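Peptide methionine sulfoxide reductase MsrA (Corynebacterium diphtheriae, PDB 4D7L) reduces methionine (S)-sulfoxide, free or within proteins, back to methionine, probably repairing oxidatively damaged proteins, and does so through a mycothiol-linked thiol-disulfide relay. Local coordinates at residues Y73-K78 and H214-L218; H113-E118 and A204-Y208; V44-Q49 and M209-Q215; D140-G144 and L189-T194; T65-G69 and R156-A162. All blocks are in the same frame, centred on the assembly; numbering follows the deposited sequence.

Contact 1: residues Y73-K78 and H214-L218; sequences YWGAEK and HQQYL
The first turns of helix 73-81 run past a type II beta turn, His214 to Tyr217, that leads through the N-cap residue Gln216 into helix 217-220; across the gap the CA atoms of Trp74 and Tyr217 are 6.2 Å apart. The Tyr217 ring lies over one face of the indole in a face-to-face stack, centroids 3.9 Å apart and planes tilted by 24°, with Trp74 CD2 3.4 Å from Tyr217 CD2; Tyr217 CB adds a CH-pi contact to the five-membered ring. His214 comes in at the indole edge, where Trp74 NE1 donates to His214 ND1 (3.2 Å, 167°), while Tyr73 OH sits over the rim of the imidazole. Tyr73 and Trp74 directly follow the predicted active-site Cys72 in the GC(F/Y)WG signature of MsrA enzymes, and these two rings probably line the pocket for the substrate methyl group, as in relatives. Deeper in, Glu77, extended with CG anti to its backbone N (chi1 -159°), clamps Gln216: OE1 accepts from Gln216 N and OE2 from Gln216 NE2, each 2.8 Å and on the syn lone pair. Thr89 also bonds OE2, and a water joins OE1 to His214 O. Leu218 CG closes on Trp74 CB at 3.9 Å.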
# COMPACT_ATOMS: atom_id res chain seq x y z
N TYR A 73 -3.61 4.68 2.77
CA TYR A 73 -4.07 3.89 1.62
C TYR A 73 -5.37 4.38 0.94
O TYR A 73 -5.69 3.92 -0.15
CB TYR A 73 -4.18 2.38 1.90
CG TYR A 73 -4.95 1.89 3.11
CD1 TYR A 73 -6.17 2.47 3.47
CD2 TYR A 73 -4.62 0.67 3.70
CE1 TYR A 73 -6.92 1.97 4.52
CE2 TYR A 73 -5.37 0.13 4.72
CZ TYR A 73 -6.53 0.78 5.13
OH TYR A 73 -7.29 0.23 6.14
N TRP A 74 -6.16 5.25 1.57
CA TRP A 74 -7.37 5.74 0.90
C TRP A 74 -7.00 6.50 -0.37
O TRP A 74 -7.57 6.26 -1.44
CB TRP A 74 -8.16 6.67 1.79
CG TRP A 74 -8.72 6.05 3.03
CD1 TRP A 74 -8.93 4.72 3.29
CD2 TRP A 74 -9.12 6.77 4.19
NE1 TRP A 74 -9.47 4.57 4.57
CE2 TRP A 74 -9.59 5.82 5.13
CE3 TRP A 74 -9.14 8.13 4.52
CZ2 TRP A 74 -10.08 6.20 6.37
CZ3 TRP A 74 -9.63 8.51 5.77
CH2 TRP A 74 -10.09 7.55 6.68
N GLY A 75 -6.06 7.43 -0.25
CA GLY A 75 -5.64 8.23 -1.38
C GLY A 75 -4.88 7.38 -2.37
O GLY A 75 -5.00 7.54 -3.57
N ALA A 76 -4.06 6.48 -1.84
CA ALA A 76 -3.29 5.60 -2.69
C ALA A 76 -4.19 4.68 -3.51
O ALA A 76 -3.92 4.44 -4.67
CB ALA A 76 -2.31 4.78 -1.84
N GLU A 77 -5.27 4.17 -2.91
CA GLU A 77 -6.12 3.25 -3.67
C GLU A 77 -6.78 3.97 -4.84
O GLU A 77 -6.89 3.41 -5.94
CB GLU A 77 -7.22 2.61 -2.80
CG GLU A 77 -7.74 1.30 -3.47
CD GLU A 77 -9.12 0.82 -3.01
OE1 GLU A 77 -9.69 1.36 -2.04
OE2 GLU A 77 -9.65 -0.13 -3.64
N LYS A 78 -7.23 5.19 -4.59
CA LYS A 78 -7.88 6.00 -5.64
C LYS A 78 -6.91 6.26 -6.79
O LYS A 78 -7.29 6.15 -7.97
CB LYS A 78 -8.42 7.32 -5.04
CG LYS A 78 -9.16 8.26 -6.03
CD LYS A 78 -9.77 9.43 -5.23
CE LYS A 78 -10.33 10.59 -6.06
NZ LYS A 78 -10.91 10.22 -7.37
N HIS A 214 -13.31 0.46 4.43
CA HIS A 214 -12.09 1.06 3.85
C HIS A 214 -11.97 0.89 2.33
O HIS A 214 -11.25 1.65 1.68
CB HIS A 214 -10.83 0.46 4.51
CG HIS A 214 -10.67 0.85 5.95
ND1 HIS A 214 -10.03 2.01 6.33
CD2 HIS A 214 -11.11 0.27 7.09
CE1 HIS A 214 -10.08 2.12 7.65
NE2 HIS A 214 -10.71 1.07 8.13
N GLN A 215 -12.63 -0.12 1.79
CA GLN A 215 -12.51 -0.43 0.36
C GLN A 215 -13.16 0.67 -0.44
O GLN A 215 -14.34 0.91 -0.28
CB GLN A 215 -13.14 -1.79 0.06
CG GLN A 215 -12.61 -2.91 0.97
CD GLN A 215 -11.09 -3.12 0.83
OE1 GLN A 215 -10.54 -2.91 -0.25
NE2 GLN A 215 -10.43 -3.57 1.91
N GLN A 216 -12.38 1.33 -1.28
CA GLN A 216 -12.85 2.49 -2.06
C GLN A 216 -13.50 3.54 -1.17
O GLN A 216 -14.50 4.16 -1.54
CB GLN A 216 -13.83 2.05 -3.16
CG GLN A 216 -13.22 1.08 -4.17
CD GLN A 216 -13.40 -0.37 -3.76
OE1 GLN A 216 -14.53 -0.84 -3.62
NE2 GLN A 216 -12.29 -1.09 -3.57
N TYR A 217 -12.92 3.75 0.01
CA TYR A 217 -13.46 4.70 0.97
C TYR A 217 -13.79 6.08 0.38
O TYR A 217 -14.85 6.64 0.64
CB TYR A 217 -12.46 4.88 2.13
CG TYR A 217 -12.90 5.89 3.15
CD1 TYR A 217 -13.88 5.58 4.08
CD2 TYR A 217 -12.32 7.17 3.21
CE1 TYR A 217 -14.29 6.51 5.03
CE2 TYR A 217 -12.73 8.10 4.15
CZ TYR A 217 -13.71 7.77 5.06
OH TYR A 217 -14.12 8.69 6.00
N LEU A 218 -12.86 6.61 -0.40
CA LEU A 218 -13.03 7.97 -0.90
C LEU A 218 -14.13 8.05 -1.94
O LEU A 218 -14.74 9.11 -2.12
CB LEU A 218 -11.72 8.47 -1.49
CG LEU A 218 -10.61 8.62 -0.45
CD1 LEU A 218 -9.35 9.13 -1.14
CD2 LEU A 218 -11.04 9.55 0.70
O HOH W 1 -10.34 5.30 -1.12
O HOH W 2 -9.47 3.05 0.11

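Contact 2: residues H113-E118 and A204-Y208; sequences HTEIVE and AGEYY
Tyr207 swings its ring away from its own backbone N (chi1 164°) and Ile116 sends CG2 the same way relative to its N, which brings the methyl against the ring, Tyr207 CE1 to Ile116 CG2 3.7 Å. The two side chains run antiparallel to each other as they pass. At CE2 and CZ the phenol meets Glu118: Glu118 CB is 3.7 Å from Tyr207 CZ, and Glu118 OE1 is 3.7 Å from Tyr207 CE2, with carboxylate and ring planes 53° apart. Polar ends are tied down from outside, Tyr207 OH and Glu118 OE1 both by Ser90 OG, Glu118 OE2 by a salt bridge to Arg58. Strand 114-121 lies within the mixed sheet, between strands 64-69 and 86-94. The loop segment 204-208 crosses the face bearing Ile116 and Glu118 on its way to strand 208-209 at the sheet edge. Farther along, His113 CE1 lies 3.9 Å from Tyr208 CE2, at the edge of the tyrosine ring, with the ring planes 73° apart. Ala204 CB approaches the imidazole edge near its plane, 4.1 Å from His113 CE1. Thr98 O holds the imidazole through His113 NE2, while Pro101 packs against both His113 and Tyr208.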
# COMPACT_ATOMS: atom_id res chain seq x y z
N HIS A 113 2.64 -4.21 10.32
CA HIS A 113 2.21 -4.09 8.93
C HIS A 113 2.26 -2.66 8.40
O HIS A 113 2.25 -1.68 9.15
CB HIS A 113 0.77 -4.58 8.74
CG HIS A 113 0.60 -6.06 8.88
ND1 HIS A 113 1.16 -6.95 8.00
CD2 HIS A 113 -0.08 -6.80 9.79
CE1 HIS A 113 0.84 -8.18 8.36
NE2 HIS A 113 0.08 -8.12 9.44
N THR A 114 2.35 -2.51 7.08
CA THR A 114 2.18 -1.18 6.52
C THR A 114 0.89 -1.17 5.70
O THR A 114 0.40 -2.22 5.28
CB THR A 114 3.39 -0.73 5.68
OG1 THR A 114 3.35 0.69 5.50
CG2 THR A 114 3.41 -1.43 4.31
N GLU A 115 0.35 0.02 5.51
CA GLU A 115 -0.89 0.20 4.76
C GLU A 115 -0.59 -0.01 3.28
O GLU A 115 0.23 0.70 2.70
CB GLU A 115 -1.50 1.58 5.00
CG GLU A 115 -2.05 1.72 6.43
CD GLU A 115 -2.90 2.97 6.64
OE1 GLU A 115 -3.12 3.74 5.68
OE2 GLU A 115 -3.32 3.18 7.80
N ILE A 116 -1.29 -0.98 2.70
CA ILE A 116 -0.99 -1.48 1.36
C ILE A 116 -2.18 -1.40 0.44
O ILE A 116 -3.31 -1.68 0.86
CB ILE A 116 -0.53 -2.96 1.43
CG1 ILE A 116 0.85 -3.05 2.09
CG2 ILE A 116 -0.54 -3.64 0.03
CD1 ILE A 116 1.99 -2.44 1.23
N VAL A 117 -1.92 -1.03 -0.81
CA VAL A 117 -2.87 -1.18 -1.89
C VAL A 117 -2.51 -2.40 -2.72
O VAL A 117 -1.38 -2.50 -3.23
CB VAL A 117 -2.89 0.05 -2.83
CG1 VAL A 117 -3.95 -0.14 -3.95
CG2 VAL A 117 -3.15 1.33 -2.05
N GLU A 118 -3.44 -3.33 -2.81
CA GLU A 118 -3.36 -4.45 -3.74
C GLU A 118 -3.74 -3.91 -5.12
O GLU A 118 -4.84 -3.42 -5.30
CB GLU A 118 -4.31 -5.56 -3.32
CG GLU A 118 -4.43 -6.70 -4.36
CD GLU A 118 -5.54 -7.70 -4.05
OE1 GLU A 118 -6.54 -7.32 -3.39
OE2 GLU A 118 -5.41 -8.86 -4.48
N ALA A 204 4.58 -12.28 7.89
CA ALA A 204 3.32 -13.00 7.84
C ALA A 204 3.20 -13.75 6.54
O ALA A 204 2.50 -14.75 6.48
CB ALA A 204 2.14 -12.06 8.02
N GLY A 205 3.87 -13.27 5.50
CA GLY A 205 3.85 -13.96 4.21
C GLY A 205 2.58 -13.77 3.39
O GLY A 205 2.43 -14.41 2.34
N GLU A 206 1.70 -12.88 3.81
CA GLU A 206 0.36 -12.74 3.20
C GLU A 206 -0.08 -11.31 3.26
O GLU A 206 0.42 -10.53 4.08
CB GLU A 206 -0.72 -13.57 3.93
CG GLU A 206 -0.48 -15.04 4.03
CD GLU A 206 -1.59 -15.74 4.80
OE1 GLU A 206 -2.74 -15.27 4.74
OE2 GLU A 206 -1.30 -16.74 5.48
N TYR A 207 -1.07 -10.99 2.43
CA TYR A 207 -1.76 -9.71 2.48
C TYR A 207 -3.14 -9.91 3.10
O TYR A 207 -3.81 -10.89 2.79
CB TYR A 207 -1.87 -9.14 1.06
CG TYR A 207 -2.87 -8.02 0.85
CD1 TYR A 207 -2.55 -6.71 1.21
CD2 TYR A 207 -4.10 -8.26 0.21
CE1 TYR A 207 -3.45 -5.66 0.99
CE2 TYR A 207 -5.01 -7.20 -0.02
CZ TYR A 207 -4.66 -5.92 0.36
OH TYR A 207 -5.53 -4.88 0.13
N TYR A 208 -3.55 -8.98 3.95
CA TYR A 208 -4.83 -9.08 4.65
C TYR A 208 -5.70 -7.89 4.30
O TYR A 208 -5.29 -6.75 4.50
CB TYR A 208 -4.61 -9.12 6.18
CG TYR A 208 -3.71 -10.24 6.61
CD1 TYR A 208 -4.18 -11.57 6.63
CD2 TYR A 208 -2.39 -10.00 7.00
CE1 TYR A 208 -3.36 -12.62 7.03
CE2 TYR A 208 -1.56 -11.06 7.40
CZ TYR A 208 -2.05 -12.35 7.42
OH TYR A 208 -1.23 -13.39 7.83

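Contact 3: residues V44-Q49 and M209-Q215; sequences VLPNPQ and MAEDEHQ
Leu45 drives its side chain into the curve of 209-215, the loop that carries the chain from edge strand 208-209 of the mixed sheet to helix 217-220, so that the segment preceding the first strand is laid along that edge. Packing is tight here. With CG anti to the backbone N (chi1 177°), the leucine brings CD2 to 3.3 Å from Ala210 O, 3.8 Å from Met209 CE and 4.0 Å from Gln215 CG, while its CD1 lies against Asp212 CB. Met209 bends at its last torsion (chi3 76°), which lays CE against both Leu45 and Pro48, 3.7 Å from Pro48 CB. Val44 CG1 rests on Glu211 CG at 3.6 Å, and the carboxylate beyond is held by Tyr103 N through OE2. At the flanks the link is looser and water-mediated: at one, a water accepts from Leu45 N and donates to Met209 O; at the other, one accepts from Gln49 N and donates to Asp212 OD1. No direct hydrogen bond joins the segments, and Glu211 N is buried without a partner. Ala210 O, touched by the leucine methyl, is bonded by Gln215 NE2 at 3.0 Å, the donor standing 48° above the carbonyl plane; the same NE2 also reaches Val91 O.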
# COMPACT_ATOMS: atom_id res chain seq x y z
N VAL A 44 -10.80 -10.79 8.18
CA VAL A 44 -11.67 -9.76 8.69
C VAL A 44 -12.78 -9.45 7.68
O VAL A 44 -13.93 -9.18 8.05
CB VAL A 44 -10.82 -8.49 8.97
CG1 VAL A 44 -11.69 -7.27 9.09
CG2 VAL A 44 -9.96 -8.69 10.24
N LEU A 45 -12.45 -9.59 6.40
CA LEU A 45 -13.41 -9.38 5.33
C LEU A 45 -13.44 -10.64 4.44
O LEU A 45 -12.81 -10.67 3.38
CB LEU A 45 -13.02 -8.13 4.51
CG LEU A 45 -13.84 -7.75 3.27
CD1 LEU A 45 -15.29 -7.65 3.64
CD2 LEU A 45 -13.34 -6.41 2.65
N PRO A 46 -14.15 -11.68 4.86
CA PRO A 46 -14.05 -12.93 4.11
C PRO A 46 -14.72 -12.88 2.74
O PRO A 46 -14.29 -13.59 1.83
CB PRO A 46 -14.77 -13.93 5.01
CG PRO A 46 -15.73 -13.10 5.81
CD PRO A 46 -15.01 -11.80 6.05
N ASN A 47 -15.71 -12.01 2.57
CA ASN A 47 -16.45 -11.92 1.33
C ASN A 47 -16.54 -10.49 0.78
O ASN A 47 -17.56 -9.84 0.91
CB ASN A 47 -17.83 -12.53 1.53
CG ASN A 47 -17.75 -14.04 1.81
OD1 ASN A 47 -17.00 -14.75 1.14
ND2 ASN A 47 -18.48 -14.50 2.82
N PRO A 48 -15.44 -9.99 0.22
CA PRO A 48 -15.37 -8.63 -0.31
C PRO A 48 -16.41 -8.41 -1.42
O PRO A 48 -16.72 -9.34 -2.16
CB PRO A 48 -13.96 -8.53 -0.88
CG PRO A 48 -13.57 -9.96 -1.15
CD PRO A 48 -14.22 -10.77 -0.09
N GLN A 49 -16.95 -7.21 -1.51
CA GLN A 49 -17.91 -6.89 -2.54
C GLN A 49 -17.15 -6.40 -3.76
O GLN A 49 -16.00 -5.97 -3.64
CB GLN A 49 -18.90 -5.82 -2.05
CG GLN A 49 -19.72 -6.27 -0.87
CD GLN A 49 -20.56 -7.49 -1.20
OE1 GLN A 49 -21.44 -7.44 -2.07
NE2 GLN A 49 -20.27 -8.61 -0.54
N MET A 209 -6.90 -8.15 3.79
CA MET A 209 -7.79 -7.05 3.43
C MET A 209 -8.30 -6.33 4.65
O MET A 209 -8.65 -6.96 5.64
CB MET A 209 -8.99 -7.54 2.62
CG MET A 209 -8.68 -8.10 1.26
SD MET A 209 -10.24 -8.45 0.39
CE MET A 209 -10.78 -6.82 -0.10
N ALA A 210 -8.39 -5.00 4.56
CA ALA A 210 -9.04 -4.19 5.58
C ALA A 210 -10.56 -4.37 5.52
O ALA A 210 -11.08 -4.89 4.53
CB ALA A 210 -8.66 -2.71 5.39
N GLU A 211 -11.25 -3.91 6.56
CA GLU A 211 -12.71 -3.93 6.63
C GLU A 211 -13.36 -3.34 5.38
O GLU A 211 -12.78 -2.50 4.71
CB GLU A 211 -13.19 -3.14 7.87
CG GLU A 211 -12.88 -3.83 9.22
CD GLU A 211 -11.46 -3.54 9.76
OE1 GLU A 211 -10.58 -3.05 9.01
OE2 GLU A 211 -11.23 -3.82 10.95
N ASP A 212 -14.58 -3.78 5.09
CA ASP A 212 -15.33 -3.30 3.92
C ASP A 212 -15.42 -1.77 3.79
O ASP A 212 -15.35 -1.21 2.68
CB ASP A 212 -16.74 -3.90 3.97
CG ASP A 212 -17.60 -3.47 2.78
OD1 ASP A 212 -17.29 -3.87 1.63
OD2 ASP A 212 -18.59 -2.74 3.01
N GLU A 213 -15.56 -1.09 4.92
CA GLU A 213 -15.69 0.36 4.95
C GLU A 213 -14.49 1.06 4.32
O GLU A 213 -14.63 2.16 3.77
CB GLU A 213 -15.87 0.86 6.40
CG GLU A 213 -17.22 0.51 7.01
CD GLU A 213 -17.36 -0.96 7.46
OE1 GLU A 213 -16.35 -1.71 7.52
OE2 GLU A 213 -18.50 -1.37 7.74
N HIS A 214 -13.31 0.46 4.43
CA HIS A 214 -12.09 1.06 3.85
C HIS A 214 -11.97 0.89 2.33
O HIS A 214 -11.25 1.65 1.68
CB HIS A 214 -10.83 0.46 4.51
CG HIS A 214 -10.67 0.85 5.95
ND1 HIS A 214 -10.03 2.01 6.33
CD2 HIS A 214 -11.11 0.27 7.09
CE1 HIS A 214 -10.08 2.12 7.65
NE2 HIS A 214 -10.71 1.07 8.13
N GLN A 215 -12.63 -0.12 1.79
CA GLN A 215 -12.51 -0.43 0.36
C GLN A 215 -13.16 0.67 -0.44
O GLN A 215 -14.34 0.91 -0.28
CB GLN A 215 -13.14 -1.79 0.06
CG GLN A 215 -12.61 -2.91 0.97
CD GLN A 215 -11.09 -3.12 0.83
OE1 GLN A 215 -10.54 -2.91 -0.25
NE2 GLN A 215 -10.43 -3.57 1.91
O HOH W 3 -9.84 -9.54 5.38
O HOH W 4 -15.60 -5.08 -0.07

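Contact 4: residues D140-G144 and L189-T194; sequences DPTQG and LGRITT
Pro141 O receives the central bond of this contact from Thr193 N, 2.8 Å long, nearly straight at 167° and in the carbonyl plane. Thr193 OG1 lies close by, takes a second bond from Gly144 N at 3.0 Å, and shares a water with Gly144 O. Nearby, Ile192 CA approaches Pro141 O at 3.5 Å in a CA-H...O contact, and Thr142 CB is 3.4 Å from Arg191 O. Thr142 also crosses Leu189 at about a right angle, OG1 3.6 Å from Leu189 CB. One water donates to the Thr142 hydroxyl and to the Leu189 carbonyl. What orients Thr142 is Asp140: a chi1 of 69° places OG1 within 2.6 Å of Asp140 OD1, to which it donates, and the backbone N of Thr142 reaches that oxygen from its anti side at 3.0 Å. The side chains of Leu189 and Asp140 point toward each other, Leu189 CD1 approaching both carboxylate oxygens. In the next shell Leu184 of helix 166-186 packs against Pro141, Thr142 and Ile192, while Ser157 OG bonds Thr194 OG1. Thus the loops following helices 128-137 and 166-186 join at the surface, the first shaped by an Asx turn, Asp140 OD1 accepting from the backbone N two residues on.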
# COMPACT_ATOMS: atom_id res chain seq x y z
N ASP A 140 6.94 10.53 -1.04
CA ASP A 140 8.34 10.72 -0.71
C ASP A 140 8.86 9.41 -0.13
O ASP A 140 8.46 9.01 0.98
CB ASP A 140 8.48 11.86 0.30
CG ASP A 140 9.94 12.16 0.66
OD1 ASP A 140 10.83 11.33 0.41
OD2 ASP A 140 10.19 13.25 1.17
N PRO A 141 9.71 8.73 -0.90
CA PRO A 141 10.14 7.39 -0.47
C PRO A 141 11.38 7.44 0.44
O PRO A 141 12.10 6.45 0.50
CB PRO A 141 10.48 6.70 -1.78
CG PRO A 141 11.08 7.86 -2.61
CD PRO A 141 10.24 9.07 -2.24
N THR A 142 11.64 8.57 1.09
CA THR A 142 12.85 8.71 1.91
C THR A 142 12.55 8.97 3.38
O THR A 142 13.48 9.26 4.15
CB THR A 142 13.74 9.88 1.41
OG1 THR A 142 13.08 11.13 1.69
CG2 THR A 142 14.05 9.76 -0.12
N GLN A 143 11.29 8.89 3.77
CA GLN A 143 10.90 9.37 5.10
C GLN A 143 10.85 8.32 6.21
O GLN A 143 10.61 8.67 7.36
CB GLN A 143 9.54 10.07 5.02
CG GLN A 143 9.56 11.27 4.06
CD GLN A 143 8.29 12.08 4.14
OE1 GLN A 143 7.30 11.62 4.68
NE2 GLN A 143 8.33 13.30 3.63
N GLY A 144 11.10 7.06 5.89
CA GLY A 144 11.17 6.06 6.94
C GLY A 144 9.78 5.73 7.48
O GLY A 144 8.90 5.36 6.72
N LEU A 189 17.43 14.86 0.38
CA LEU A 189 16.58 13.96 1.15
C LEU A 189 17.27 12.70 1.72
O LEU A 189 16.62 11.91 2.40
CB LEU A 189 15.40 13.53 0.28
CG LEU A 189 14.55 14.69 -0.24
CD1 LEU A 189 13.35 14.12 -1.01
CD2 LEU A 189 14.10 15.57 0.91
N GLY A 190 18.55 12.50 1.47
CA GLY A 190 19.20 11.29 1.96
C GLY A 190 18.68 10.01 1.29
O GLY A 190 18.21 10.05 0.14
N ARG A 191 18.76 8.88 2.00
CA ARG A 191 18.53 7.54 1.43
C ARG A 191 17.08 7.17 1.18
O ARG A 191 16.20 7.64 1.88
CB ARG A 191 19.14 6.48 2.36
CG ARG A 191 20.66 6.45 2.43
CD ARG A 191 21.16 5.57 3.60
NE ARG A 191 20.76 6.12 4.90
CZ ARG A 191 21.37 5.87 6.06
NH1 ARG A 191 22.42 5.07 6.11
NH2 ARG A 191 20.92 6.43 7.18
N ILE A 192 16.85 6.32 0.18
CA ILE A 192 15.52 5.76 -0.05
C ILE A 192 15.21 4.73 1.04
O ILE A 192 16.05 3.89 1.32
CB ILE A 192 15.41 5.10 -1.43
CG1 ILE A 192 15.50 6.15 -2.53
CG2 ILE A 192 14.09 4.33 -1.54
CD1 ILE A 192 15.67 5.58 -3.93
N THR A 193 14.03 4.79 1.64
CA THR A 193 13.70 3.86 2.73
C THR A 193 12.69 2.78 2.32
O THR A 193 12.32 1.92 3.12
CB THR A 193 13.12 4.63 3.94
OG1 THR A 193 11.95 5.34 3.54
CG2 THR A 193 14.14 5.64 4.46
N THR A 194 12.22 2.82 1.07
CA THR A 194 11.27 1.81 0.55
C THR A 194 11.74 0.37 0.82
O THR A 194 12.86 0.01 0.53
CB THR A 194 11.10 1.97 -0.99
OG1 THR A 194 10.79 3.34 -1.29
CG2 THR A 194 9.98 1.05 -1.55
O HOH W 5 16.19 9.05 4.28
O HOH W 6 14.22 12.50 3.79
O HOH W 7 9.55 4.28 4.39

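Contact 5: residues T65-G69 and R156-A162; sequences TIYIG and RSAIYTA. With PGE (triethylene glycol), chain K.
Strands 64-69 and 158-161 are antiparallel neighbours in the mixed sheet, their segment axes 4.7 Å apart and 165° from one N-to-C direction to the other. Tyr67 and Tyr160 form a hydrogen-bonded pair, Tyr67 N to Tyr160 O 3.0 Å and Tyr160 N to Tyr67 O 2.9 Å. Gly69 and Ala158 repeat it, with Gly69 N to Ala158 O 2.8 Å. Toward Thr65 a water extends the link, donating to Thr65 O and accepting from Ala162 N. On one face Ile159 is flanked by two isoleucines: its CG2 touches Ile66 CD1 at 3.8 Å, and it lies parallel to the Ile68 side chain, CG1 near Ile68 CD1. Val132 of helix 128-137 and Val177 of helix 166-186 pack on Ile159 from that side. The other face carries the tyrosines, Tyr67 CB to Tyr160 CB 3.9 Å. Tyr67, with CG anti to its carbonyl carbon (chi1 -62°), turns its ring edge to Tyr160 O and brings CE1 to 3.8 Å from Ala162 CB; Tyr160 OH is held by Glu195. Thr65 OG1 hydrogen-bonds O1 of a triethylene glycol, probably from crystallisation. A mixed sheet with helices packed on its isoleucine face belongs to the alpha/beta fold of the MsrA family.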
# COMPACT_ATOMS: atom_id res chain seq x y z
N THR A 65 -0.31 -8.97 -10.14
CA THR A 65 -0.57 -8.22 -8.91
C THR A 65 0.71 -7.61 -8.37
O THR A 65 1.77 -8.26 -8.37
CB THR A 65 -1.19 -9.11 -7.82
OG1 THR A 65 -2.39 -9.71 -8.31
CG2 THR A 65 -1.50 -8.28 -6.56
N ILE A 66 0.63 -6.34 -7.95
CA ILE A 66 1.70 -5.72 -7.17
C ILE A 66 1.09 -5.06 -5.93
O ILE A 66 -0.05 -4.57 -5.96
CB ILE A 66 2.50 -4.69 -8.03
CG1 ILE A 66 3.75 -4.18 -7.28
CG2 ILE A 66 1.59 -3.56 -8.57
CD1 ILE A 66 4.57 -3.16 -8.13
N TYR A 67 1.83 -5.08 -4.82
CA TYR A 67 1.37 -4.52 -3.56
C TYR A 67 2.15 -3.26 -3.23
O TYR A 67 3.38 -3.30 -3.15
CB TYR A 67 1.52 -5.55 -2.42
CG TYR A 67 0.70 -6.79 -2.65
CD1 TYR A 67 1.23 -7.86 -3.37
CD2 TYR A 67 -0.61 -6.88 -2.19
CE1 TYR A 67 0.48 -9.01 -3.60
CE2 TYR A 67 -1.37 -8.03 -2.42
CZ TYR A 67 -0.81 -9.09 -3.13
OH TYR A 67 -1.54 -10.22 -3.37
N ILE A 68 1.44 -2.16 -3.04
CA ILE A 68 2.09 -0.86 -2.95
C ILE A 68 1.80 -0.17 -1.64
O ILE A 68 0.62 -0.02 -1.26
CB ILE A 68 1.62 0.06 -4.10
CG1 ILE A 68 1.95 -0.58 -5.45
CG2 ILE A 68 2.24 1.47 -3.98
CD1 ILE A 68 3.42 -0.75 -5.66
N GLY A 69 2.85 0.29 -0.96
CA GLY A 69 2.66 1.09 0.23
C GLY A 69 3.26 2.48 0.06
O GLY A 69 4.47 2.62 -0.10
N ARG A 156 4.98 3.40 6.23
CA ARG A 156 6.27 3.31 5.54
C ARG A 156 6.13 2.91 4.06
O ARG A 156 5.16 2.27 3.66
CB ARG A 156 7.22 2.33 6.26
CG ARG A 156 6.84 0.82 6.18
CD ARG A 156 7.76 0.04 7.14
NE ARG A 156 7.61 -1.42 7.06
CZ ARG A 156 6.71 -2.12 7.77
NH1 ARG A 156 5.84 -1.49 8.55
NH2 ARG A 156 6.67 -3.45 7.66
N SER A 157 7.13 3.27 3.26
CA SER A 157 7.13 2.99 1.83
C SER A 157 7.43 1.51 1.57
O SER A 157 8.32 0.95 2.22
CB SER A 157 8.19 3.87 1.15
OG SER A 157 8.22 3.66 -0.25
N ALA A 158 6.68 0.88 0.66
CA ALA A 158 6.92 -0.54 0.38
C ALA A 158 6.46 -0.96 -1.01
O ALA A 158 5.52 -0.38 -1.58
CB ALA A 158 6.25 -1.45 1.45
N ILE A 159 7.14 -1.97 -1.55
CA ILE A 159 6.67 -2.69 -2.73
C ILE A 159 6.81 -4.18 -2.42
O ILE A 159 7.93 -4.68 -2.22
CB ILE A 159 7.47 -2.36 -4.00
CG1 ILE A 159 7.39 -0.87 -4.32
CG2 ILE A 159 6.94 -3.18 -5.19
CD1 ILE A 159 8.38 -0.42 -5.40
N TYR A 160 5.69 -4.90 -2.37
CA TYR A 160 5.78 -6.37 -2.21
C TYR A 160 5.33 -7.03 -3.50
O TYR A 160 4.33 -6.64 -4.08
CB TYR A 160 4.92 -6.86 -1.03
CG TYR A 160 5.22 -6.14 0.28
CD1 TYR A 160 6.53 -5.97 0.73
CD2 TYR A 160 4.19 -5.62 1.06
CE1 TYR A 160 6.82 -5.30 1.94
CE2 TYR A 160 4.46 -4.94 2.26
CZ TYR A 160 5.77 -4.79 2.68
OH TYR A 160 6.02 -4.13 3.84
N THR A 161 6.08 -8.02 -3.96
CA THR A 161 5.80 -8.62 -5.26
C THR A 161 5.15 -10.01 -5.16
O THR A 161 5.17 -10.66 -4.11
CB THR A 161 7.08 -8.70 -6.10
OG1 THR A 161 8.06 -9.48 -5.39
CG2 THR A 161 7.63 -7.31 -6.36
N ALA A 162 4.52 -10.44 -6.25
CA ALA A 162 3.77 -11.69 -6.24
C ALA A 162 3.91 -12.43 -7.56
O ALA A 162 4.42 -11.89 -8.55
CB ALA A 162 2.29 -11.41 -5.95
C1 PGE K . -2.03 -12.80 -9.91
O1 PGE K . -2.74 -11.65 -10.33
C2 PGE K . -0.73 -12.37 -9.25
O2 PGE K . -0.20 -13.41 -8.45
O HOH W 8 4.45 -8.32 -8.20
O HOH W 9 1.77 -11.05 -10.33

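Overall arrangement
Contacts 2 and 5 form the centre, 8 Å apart between centres, since strands 64-69 and 114-121 are neighbours in the mixed sheet and Val117 N bonds Ile68 O. Contact 1 follows directly in the chain: strand 64-69 runs into helix 73-81, whose Tyr73 N bonds Glu115 OE1 of contact 2. Contact 3 shares His214 and Gln215 with contact 1, so that segment 44-49 packs on the loop leading into contact 1. Contact 4 lies across the molecule, its centre about 30 Å from that of contact 3, and reaches the sheet through Thr194 and Ser157. Residues 204-218 thus link contacts 2, 3 and 1 in succession, from sheet face to aromatic cluster.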